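Local coordinates for Hydrogenase/urease nickel incorporation protein HypB (Helicobacter pylori, PDB 4LPS), which acts as a GTPase required for inserting nickel into [NiFe] hydrogenase and for maturing urease, and binds nickel or zinc itself, at residues L46-M52 with D130-N136; S54-K59 with L156-E161; F173-V179 with L204-P209. All coordinates share one frame; numbering follows the deposited sequence.

Contact 1: residues L46-M52 with D130-N136; sequences LYVLNFM and DFLIIEN. With MG (magnesium ion), chain C.
Six backbone hydrogen bonds join 46-52 to 130-136, starting where Tyr47 N donates to Asp130 O and ending where Asn136 N donates to Phe51 O. The straightest are Phe51 N to Ile134 O (2.8 Å, 171° at the hydrogen) and Ile134 N to Leu49 O (2.7 Å). At the same end as the last of these rungs, the side chain of Asn136 adds a bond, ND2 to Asn50 OD1 (3.2 Å), the two amide planes turned 52° apart. Both amides have second partners, Asn50 ND2 on Asn153 and Asn136 OD1 on the backbone N of Leu108, so polar groups that are buried are satisfied and held in rotation. Here too Glu135, its CG anti to the backbone N (chi1 -173°) and its chain extended, carries OE1 to the magnesium ion at 2.4 Å, a site completed on the protein side by Thr60 and Asp86.

The strands are parallel neighbours at the centre of the P-loop GTPase sheet, and 47-52 is the strand that leads into the P-loop. Side chains alternate between the faces. On one, Val48 CG1 meets Ile134 CD1 (4.0 Å) and CG2 meets Leu132 CB, branched and apolar residues that suit a face covered by helix 110-122 through Phe117, Leu120 and Ile113. On the other, Ile133 CG2 sits at the edge of the Phe51 ring, 3.6 Å from CD2. Further along this face the Tyr47 and Phe131 side chains run side by side, CD2 to CE2 3.7 Å, with ring planes nearly perpendicular, while Tyr47 OH reaches Tyr236 O.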
# COMPACT_ATOMS: atom_id res chain seq x y z
N LEU A 46 -2.93 9.32 12.68
CA LEU A 46 -3.05 8.28 11.67
C LEU A 46 -1.72 7.62 11.35
O LEU A 46 -0.71 8.29 11.16
CB LEU A 46 -3.65 8.85 10.38
CG LEU A 46 -4.99 9.58 10.49
CD1 LEU A 46 -5.27 10.37 9.23
CD2 LEU A 46 -6.11 8.58 10.75
N TYR A 47 -1.73 6.29 11.28
CA TYR A 47 -0.60 5.54 10.74
C TYR A 47 -0.88 5.29 9.27
O TYR A 47 -1.83 4.60 8.91
CB TYR A 47 -0.39 4.23 11.50
CG TYR A 47 0.99 3.64 11.30
CD1 TYR A 47 2.09 4.17 11.95
CD2 TYR A 47 1.19 2.55 10.45
CE1 TYR A 47 3.36 3.64 11.78
CE2 TYR A 47 2.46 2.02 10.27
CZ TYR A 47 3.53 2.56 10.94
OH TYR A 47 4.79 2.03 10.76
N VAL A 48 -0.06 5.88 8.40
CA VAL A 48 -0.36 5.91 6.98
C VAL A 48 0.45 4.90 6.17
O VAL A 48 1.67 4.83 6.29
CB VAL A 48 -0.14 7.32 6.41
CG1 VAL A 48 -0.48 7.37 4.94
CG2 VAL A 48 -0.98 8.32 7.18
N LEU A 49 -0.26 4.11 5.37
CA LEU A 49 0.36 3.09 4.53
C LEU A 49 0.16 3.41 3.06
O LEU A 49 -0.91 3.86 2.64
CB LEU A 49 -0.21 1.70 4.84
CG LEU A 49 -0.26 1.28 6.32
CD1 LEU A 49 -0.98 -0.04 6.48
CD2 LEU A 49 1.15 1.19 6.88
N ASN A 50 1.22 3.22 2.27
CA ASN A 50 1.17 3.44 0.83
C ASN A 50 1.45 2.13 0.09
O ASN A 50 2.58 1.64 0.08
CB ASN A 50 2.19 4.52 0.43
CG ASN A 50 2.32 4.67 -1.07
OD1 ASN A 50 1.35 4.53 -1.81
ND2 ASN A 50 3.54 4.95 -1.52
N PHE A 51 0.40 1.57 -0.52
CA PHE A 51 0.53 0.30 -1.23
C PHE A 51 0.77 0.50 -2.72
O PHE A 51 -0.02 1.16 -3.41
CB PHE A 51 -0.71 -0.56 -1.00
CG PHE A 51 -0.77 -1.19 0.36
CD1 PHE A 51 -0.08 -2.37 0.63
CD2 PHE A 51 -1.50 -0.60 1.38
CE1 PHE A 51 -0.13 -2.95 1.89
CE2 PHE A 51 -1.56 -1.17 2.64
CZ PHE A 51 -0.87 -2.35 2.89
N MET A 52 1.85 -0.08 -3.22
CA MET A 52 2.22 0.03 -4.62
C MET A 52 2.39 -1.34 -5.25
O MET A 52 2.83 -2.28 -4.59
CB MET A 52 3.50 0.85 -4.75
CG MET A 52 3.32 2.32 -4.42
SD MET A 52 4.88 3.20 -4.28
CE MET A 52 5.62 2.33 -2.90
N ASP A 130 -7.38 4.20 12.82
CA ASP A 130 -5.99 4.12 13.27
C ASP A 130 -5.05 4.17 12.08
O ASP A 130 -3.89 4.56 12.19
CB ASP A 130 -5.76 2.84 14.07
CG ASP A 130 -6.49 2.84 15.40
OD1 ASP A 130 -6.61 3.92 16.00
OD2 ASP A 130 -6.94 1.76 15.83
N PHE A 131 -5.58 3.77 10.92
CA PHE A 131 -4.78 3.71 9.71
C PHE A 131 -5.45 4.49 8.58
O PHE A 131 -6.67 4.45 8.42
CB PHE A 131 -4.58 2.26 9.26
CG PHE A 131 -3.82 1.41 10.25
CD1 PHE A 131 -4.46 0.82 11.33
CD2 PHE A 131 -2.46 1.19 10.09
CE1 PHE A 131 -3.76 0.03 12.23
CE2 PHE A 131 -1.75 0.41 10.99
CZ PHE A 131 -2.40 -0.17 12.06
N LEU A 132 -4.64 5.21 7.82
CA LEU A 132 -5.10 5.75 6.54
C LEU A 132 -4.31 5.04 5.46
O LEU A 132 -3.08 5.10 5.44
CB LEU A 132 -4.91 7.27 6.47
CG LEU A 132 -5.11 7.89 5.08
CD1 LEU A 132 -6.58 7.90 4.69
CD2 LEU A 132 -4.55 9.30 5.03
N ILE A 133 -5.02 4.37 4.57
CA ILE A 133 -4.37 3.53 3.58
C ILE A 133 -4.49 4.14 2.18
O ILE A 133 -5.58 4.42 1.70
CB ILE A 133 -4.96 2.10 3.58
CG1 ILE A 133 -4.67 1.43 4.93
CG2 ILE A 133 -4.38 1.28 2.44
CD1 ILE A 133 -5.08 -0.03 5.02
N ILE A 134 -3.33 4.35 1.56
CA ILE A 134 -3.27 4.84 0.20
C ILE A 134 -3.03 3.68 -0.76
O ILE A 134 -2.00 3.00 -0.68
CB ILE A 134 -2.14 5.89 0.03
CG1 ILE A 134 -2.38 7.08 0.96
CG2 ILE A 134 -2.03 6.35 -1.41
CD1 ILE A 134 -1.20 8.01 1.09
N GLU A 135 -4.00 3.42 -1.64
CA GLU A 135 -3.77 2.47 -2.72
C GLU A 135 -3.36 3.23 -3.97
O GLU A 135 -4.17 3.92 -4.59
CB GLU A 135 -5.01 1.60 -2.99
CG GLU A 135 -4.71 0.48 -4.00
CD GLU A 135 -5.93 -0.32 -4.40
OE1 GLU A 135 -6.08 -0.60 -5.61
OE2 GLU A 135 -6.73 -0.68 -3.52
N ASN A 136 -2.09 3.12 -4.31
CA ASN A 136 -1.53 3.88 -5.42
C ASN A 136 -1.98 3.37 -6.78
O ASN A 136 -2.51 2.26 -6.89
CB ASN A 136 -0.00 3.88 -5.34
CG ASN A 136 0.60 5.23 -5.66
OD1 ASN A 136 0.26 5.85 -6.67
ND2 ASN A 136 1.48 5.71 -4.79
MG MG C . -7.33 -1.88 -7.26
O HOH W 1 -8.52 -3.18 -8.68

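Contact 2: residues S54-K59 with L156-E161; sequences SPGSGK and LLSVPE. With GDP (guanosine-5'-diphosphate), chain D; PO4 (phosphate ion), chain E.
Ser54 and Ser57 of the phosphate-binding loop both reach the carboxylate of Glu161. Ser54 OG donates to Glu161 OE1 at 2.9 Å, arriving from above the carboxylate plane; Ser57 OG lies implausibly close to Glu161 OE2, so the length of that bond is doubtful. OE2 also takes Ser158 OG (2.9 Å), on its anti side and near the plane, and Ser158 N (3.0 Å), from above it. Small serines suit donors packed this closely round a carboxylate; Ser54 on OE1 and Ser158 on OE2 hold its rotation. A water bridges Ser54 N, Leu156 O and Glu161 OE1.

The loop is a P-loop, and its other side grips GDP. Lys59 N and Gly58 N donate to GDP O3B, and Lys59 NZ, its chain folded back at chi3 (-67°) and chi4, reaches the same oxygen at 2.7 Å; NZ also bonds Ser53 OG and a phosphate ion, probably from the crystallisation liquor. The positive phi angles of Gly56 (82°) and Gly58 (113°) favour glycine, and Gly58 is the N-cap of helix 59-66.

Behind the loop, Leu156 CD2 packs 3.9 Å from Lys59 N. Strand 152-158, which carries Leu156, runs between strands 47-52 and 178-182, and Ser182 of the latter bonds Ser57 O.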
# COMPACT_ATOMS: atom_id res chain seq x y z
N SER A 54 1.99 -3.52 -9.53
CA SER A 54 1.47 -3.52 -10.89
C SER A 54 -0.05 -3.50 -10.84
O SER A 54 -0.64 -3.83 -9.81
CB SER A 54 1.95 -4.75 -11.66
OG SER A 54 3.36 -4.87 -11.63
N PRO A 55 -0.69 -3.08 -11.94
CA PRO A 55 -2.14 -3.28 -12.00
C PRO A 55 -2.51 -4.75 -11.79
O PRO A 55 -1.90 -5.63 -12.40
CB PRO A 55 -2.51 -2.82 -13.42
CG PRO A 55 -1.40 -1.89 -13.81
CD PRO A 55 -0.17 -2.44 -13.16
N GLY A 56 -3.49 -5.01 -10.92
CA GLY A 56 -4.00 -6.36 -10.73
C GLY A 56 -3.23 -7.29 -9.81
O GLY A 56 -3.51 -8.48 -9.77
N SER A 57 -2.27 -6.76 -9.05
CA SER A 57 -1.51 -7.59 -8.11
C SER A 57 -2.34 -8.04 -6.91
O SER A 57 -1.93 -8.95 -6.19
CB SER A 57 -0.26 -6.84 -7.64
OG SER A 57 0.64 -6.64 -8.71
N GLY A 58 -3.50 -7.42 -6.68
CA GLY A 58 -4.36 -7.82 -5.58
C GLY A 58 -4.54 -6.82 -4.45
O GLY A 58 -4.92 -7.21 -3.35
N LYS A 59 -4.25 -5.54 -4.70
CA LYS A 59 -4.37 -4.50 -3.68
C LYS A 59 -5.78 -4.33 -3.11
O LYS A 59 -5.97 -4.36 -1.89
CB LYS A 59 -3.88 -3.16 -4.23
CG LYS A 59 -2.42 -3.15 -4.64
CD LYS A 59 -1.96 -1.74 -5.03
CE LYS A 59 -2.64 -1.25 -6.30
NZ LYS A 59 -2.57 -2.24 -7.41
N LEU A 156 3.43 -4.92 -3.45
CA LEU A 156 2.95 -6.26 -3.78
C LEU A 156 3.59 -6.76 -5.07
O LEU A 156 3.68 -6.03 -6.06
CB LEU A 156 1.43 -6.30 -3.92
CG LEU A 156 0.54 -6.27 -2.67
CD1 LEU A 156 0.52 -4.90 -2.01
CD2 LEU A 156 -0.87 -6.70 -3.03
N LEU A 157 4.07 -7.99 -5.04
CA LEU A 157 4.48 -8.70 -6.25
C LEU A 157 3.64 -9.96 -6.34
O LEU A 157 3.76 -10.85 -5.50
CB LEU A 157 5.97 -9.03 -6.23
CG LEU A 157 6.46 -9.95 -7.35
CD1 LEU A 157 6.17 -9.35 -8.71
CD2 LEU A 157 7.95 -10.26 -7.21
N SER A 158 2.78 -10.04 -7.35
CA SER A 158 1.89 -11.19 -7.47
C SER A 158 2.60 -12.31 -8.20
O SER A 158 3.43 -12.07 -9.07
CB SER A 158 0.59 -10.81 -8.18
OG SER A 158 0.72 -10.87 -9.58
N VAL A 159 2.30 -13.54 -7.79
CA VAL A 159 2.92 -14.73 -8.36
C VAL A 159 2.83 -14.77 -9.90
O VAL A 159 3.83 -15.06 -10.56
CB VAL A 159 2.31 -16.02 -7.76
CG1 VAL A 159 2.60 -17.23 -8.63
CG2 VAL A 159 2.84 -16.25 -6.36
N PRO A 160 1.64 -14.49 -10.48
CA PRO A 160 1.58 -14.54 -11.94
C PRO A 160 2.48 -13.55 -12.68
O PRO A 160 2.72 -13.76 -13.87
CB PRO A 160 0.10 -14.24 -12.24
CG PRO A 160 -0.62 -14.63 -11.00
CD PRO A 160 0.31 -14.26 -9.89
N GLU A 161 2.95 -12.49 -12.02
CA GLU A 161 3.81 -11.51 -12.67
C GLU A 161 5.20 -12.07 -12.99
O GLU A 161 5.86 -11.60 -13.92
CB GLU A 161 3.96 -10.25 -11.81
CG GLU A 161 2.68 -9.47 -11.59
CD GLU A 161 2.83 -8.37 -10.56
OE1 GLU A 161 3.82 -7.60 -10.64
OE2 GLU A 161 1.97 -8.28 -9.66
PB GDP D . -5.59 -4.66 -7.82
O1B GDP D . -5.92 -4.22 -9.22
O2B GDP D . -6.35 -3.84 -6.81
O3B GDP D . -4.12 -4.49 -7.54
O3A GDP D . -5.95 -6.22 -7.66
PA GDP D . -7.46 -6.78 -7.58
O1A GDP D . -7.94 -6.78 -6.16
O2A GDP D . -8.40 -6.00 -8.47
O5' GDP D . -7.28 -8.29 -8.08
C5' GDP D . -7.19 -8.59 -9.47
C4' GDP D . -7.59 -10.04 -9.67
O4' GDP D . -6.77 -10.88 -8.86
C3' GDP D . -9.02 -10.28 -9.23
O3' GDP D . -9.63 -11.17 -10.17
C2' GDP D . -8.91 -10.98 -7.89
O2' GDP D . -9.99 -11.89 -7.72
C1' GDP D . -7.60 -11.72 -8.04
N9 GDP D . -6.92 -11.95 -6.74
C8 GDP D . -6.66 -11.05 -5.76
N7 GDP D . -5.99 -11.65 -4.74
C5 GDP D . -5.80 -12.94 -5.07
C6 GDP D . -5.17 -14.13 -4.46
O6 GDP D . -4.62 -14.07 -3.34
N1 GDP D . -5.19 -15.28 -5.15
C2 GDP D . -5.76 -15.38 -6.36
N2 GDP D . -5.75 -16.58 -7.00
N3 GDP D . -6.36 -14.34 -6.98
C4 GDP D . -6.41 -13.12 -6.39
P PO4 E . -5.00 -1.03 -9.87
O1 PO4 E . -4.72 0.42 -9.56
O2 PO4 E . -6.15 -1.49 -9.03
O3 PO4 E . -5.35 -1.16 -11.33
O4 PO4 E . -3.78 -1.85 -9.57
O HOH W 2 3.65 -5.81 -8.82
O HOH W 3 -0.58 -7.91 -11.88

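Contact 3: residues F173-V179 with L204-P209; sequences FMCADAV and LKPEAP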
# COMPACT_ATOMS: atom_id res chain seq x y z
N PHE A 173 11.25 -1.64 -5.48
CA PHE A 173 11.45 -2.57 -4.38
C PHE A 173 12.43 -2.05 -3.32
O PHE A 173 12.39 -2.49 -2.18
CB PHE A 173 11.91 -3.93 -4.92
CG PHE A 173 10.81 -4.71 -5.58
CD1 PHE A 173 9.92 -5.45 -4.81
CD2 PHE A 173 10.63 -4.67 -6.96
CE1 PHE A 173 8.90 -6.17 -5.41
CE2 PHE A 173 9.60 -5.39 -7.56
CZ PHE A 173 8.74 -6.14 -6.78
N MET A 174 13.31 -1.12 -3.71
CA MET A 174 14.21 -0.49 -2.74
C MET A 174 13.49 0.53 -1.84
O MET A 174 14.03 0.93 -0.81
CB MET A 174 15.39 0.18 -3.45
CG MET A 174 16.54 -0.77 -3.75
SD MET A 174 17.95 0.01 -4.57
CE MET A 174 17.24 0.49 -6.13
N CYS A 175 12.29 0.95 -2.21
CA CYS A 175 11.55 1.88 -1.36
C CYS A 175 10.58 1.14 -0.43
O CYS A 175 9.91 1.77 0.40
CB CYS A 175 10.78 2.90 -2.20
SG CYS A 175 9.18 2.38 -2.83
N ALA A 176 10.52 -0.18 -0.56
CA ALA A 176 9.62 -0.99 0.25
C ALA A 176 10.12 -1.16 1.68
O ALA A 176 11.28 -1.50 1.91
CB ALA A 176 9.42 -2.35 -0.39
N ASP A 177 9.23 -0.92 2.64
CA ASP A 177 9.46 -1.29 4.03
C ASP A 177 9.01 -2.72 4.25
O ASP A 177 9.31 -3.33 5.28
CB ASP A 177 8.72 -0.34 4.97
CG ASP A 177 9.14 1.10 4.79
OD1 ASP A 177 10.26 1.45 5.23
OD2 ASP A 177 8.36 1.88 4.21
N ALA A 178 8.28 -3.25 3.27
CA ALA A 178 7.83 -4.63 3.28
C ALA A 178 7.41 -5.03 1.88
O ALA A 178 6.90 -4.21 1.11
CB ALA A 178 6.68 -4.83 4.26
N VAL A 179 7.63 -6.30 1.54
CA VAL A 179 7.20 -6.82 0.25
C VAL A 179 6.20 -7.94 0.49
O VAL A 179 6.42 -8.82 1.33
CB VAL A 179 8.38 -7.34 -0.60
CG1 VAL A 179 7.89 -7.87 -1.94
CG2 VAL A 179 9.40 -6.23 -0.82
N LEU A 204 18.99 -6.18 -2.71
CA LEU A 204 18.46 -4.82 -2.81
C LEU A 204 18.23 -4.19 -1.44
O LEU A 204 18.73 -3.11 -1.16
CB LEU A 204 17.15 -4.82 -3.59
CG LEU A 204 17.17 -4.28 -5.02
CD1 LEU A 204 18.33 -4.88 -5.80
CD2 LEU A 204 15.85 -4.58 -5.72
N LYS A 205 17.47 -4.89 -0.60
CA LYS A 205 17.02 -4.33 0.67
C LYS A 205 16.75 -5.45 1.67
O LYS A 205 15.60 -5.83 1.89
CB LYS A 205 15.77 -3.47 0.46
CG LYS A 205 15.33 -2.67 1.67
CD LYS A 205 14.89 -1.27 1.24
CE LYS A 205 14.42 -0.43 2.42
NZ LYS A 205 13.33 0.50 2.01
N PRO A 206 17.83 -6.00 2.26
CA PRO A 206 17.75 -7.18 3.13
C PRO A 206 16.96 -6.95 4.42
O PRO A 206 16.51 -7.93 5.01
CB PRO A 206 19.22 -7.48 3.44
CG PRO A 206 19.92 -6.18 3.23
CD PRO A 206 19.22 -5.57 2.06
N GLU A 207 16.79 -5.70 4.84
CA GLU A 207 16.06 -5.41 6.07
C GLU A 207 14.55 -5.53 5.89
O GLU A 207 13.80 -5.63 6.86
CB GLU A 207 16.41 -4.02 6.60
CG GLU A 207 15.94 -2.86 5.73
CD GLU A 207 17.02 -2.34 4.81
OE1 GLU A 207 17.73 -3.16 4.19
OE2 GLU A 207 17.16 -1.10 4.70
N ALA A 208 14.10 -5.50 4.64
CA ALA A 208 12.66 -5.52 4.36
C ALA A 208 12.11 -6.94 4.48
O ALA A 208 12.61 -7.86 3.84
CB ALA A 208 12.39 -4.96 2.97
N PRO A 209 11.06 -7.11 5.30
CA PRO A 209 10.40 -8.41 5.45
C PRO A 209 9.59 -8.80 4.22
O PRO A 209 9.13 -7.92 3.50
CB PRO A 209 9.49 -8.19 6.67
CG PRO A 209 9.20 -6.73 6.65
CD PRO A 209 10.47 -6.08 6.18
O HOH W 4 12.55 1.91 3.79
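This is a mixed polar and apolar contact at the edge of the sheet, where the turn between helix 170-174 and strand 178-182 meets the turn joining helix 194-204 to the outermost strand 210-212. Its polar centre is the ammonium group of Lys205, which donates to Met174 O and to Ala176 O, both at 2.9 Å. It stands well above both carbonyl planes. A long, flexible lysine suits the place: CG is anti to the backbone N (chi1 -171°), and bends at chi2 and chi4 bring the ammonium group onto two carbonyls of the connection that leads from helix 170-174 into strand 178-182. The Asp177 carboxylate stays beyond salt-bridge distance of Lys205; OD1 is bonded to Tyr236 OH and OD2 to the backbone N of Asn153.

Two successive strand-to-strand crossovers of the P-loop NTPase fold thus meet. Beside the parallel pairing of 178-182 with 210-212, Val179 N donates to Pro209 O at 3.0 Å, nearly straight at 174°. Proline, lacking an N-H, still offers its carbonyl, and its ring lies against Ala178, CG to CB 4.0 Å.

Apolar contacts flank the lysine. Met174 CG meets Leu204 CG at 3.8 Å, the side chains crossing at about a right angle, and Leu204 CD2 touches Phe173 CB. Ala208, small enough for close approach, brings CB to 3.8 Å from Ala176 O.

In the fold
From the N terminus, strand 47-52 leads into the P-loop and helix 59-66. The chain then passes through strands 74-80 and 97-101 before strand 131-135 returns beside 47-52, closing contact 1. Contact 2 opens at 54-59, within that span, and closes only at 156-161, so the two cross; Met52 O and Leu156 N join them in a probable backbone hydrogen bond. Contact 3 follows in series, a short closure from 173-179 to 204-209. All three reach one parallel sheet: contact 1 its middle, contact 2 the nucleotide end of the central strands, contact 3 the 210-212 edge. Met52 against Cys175 and Leu157 against Phe173 link contact 3 to the others.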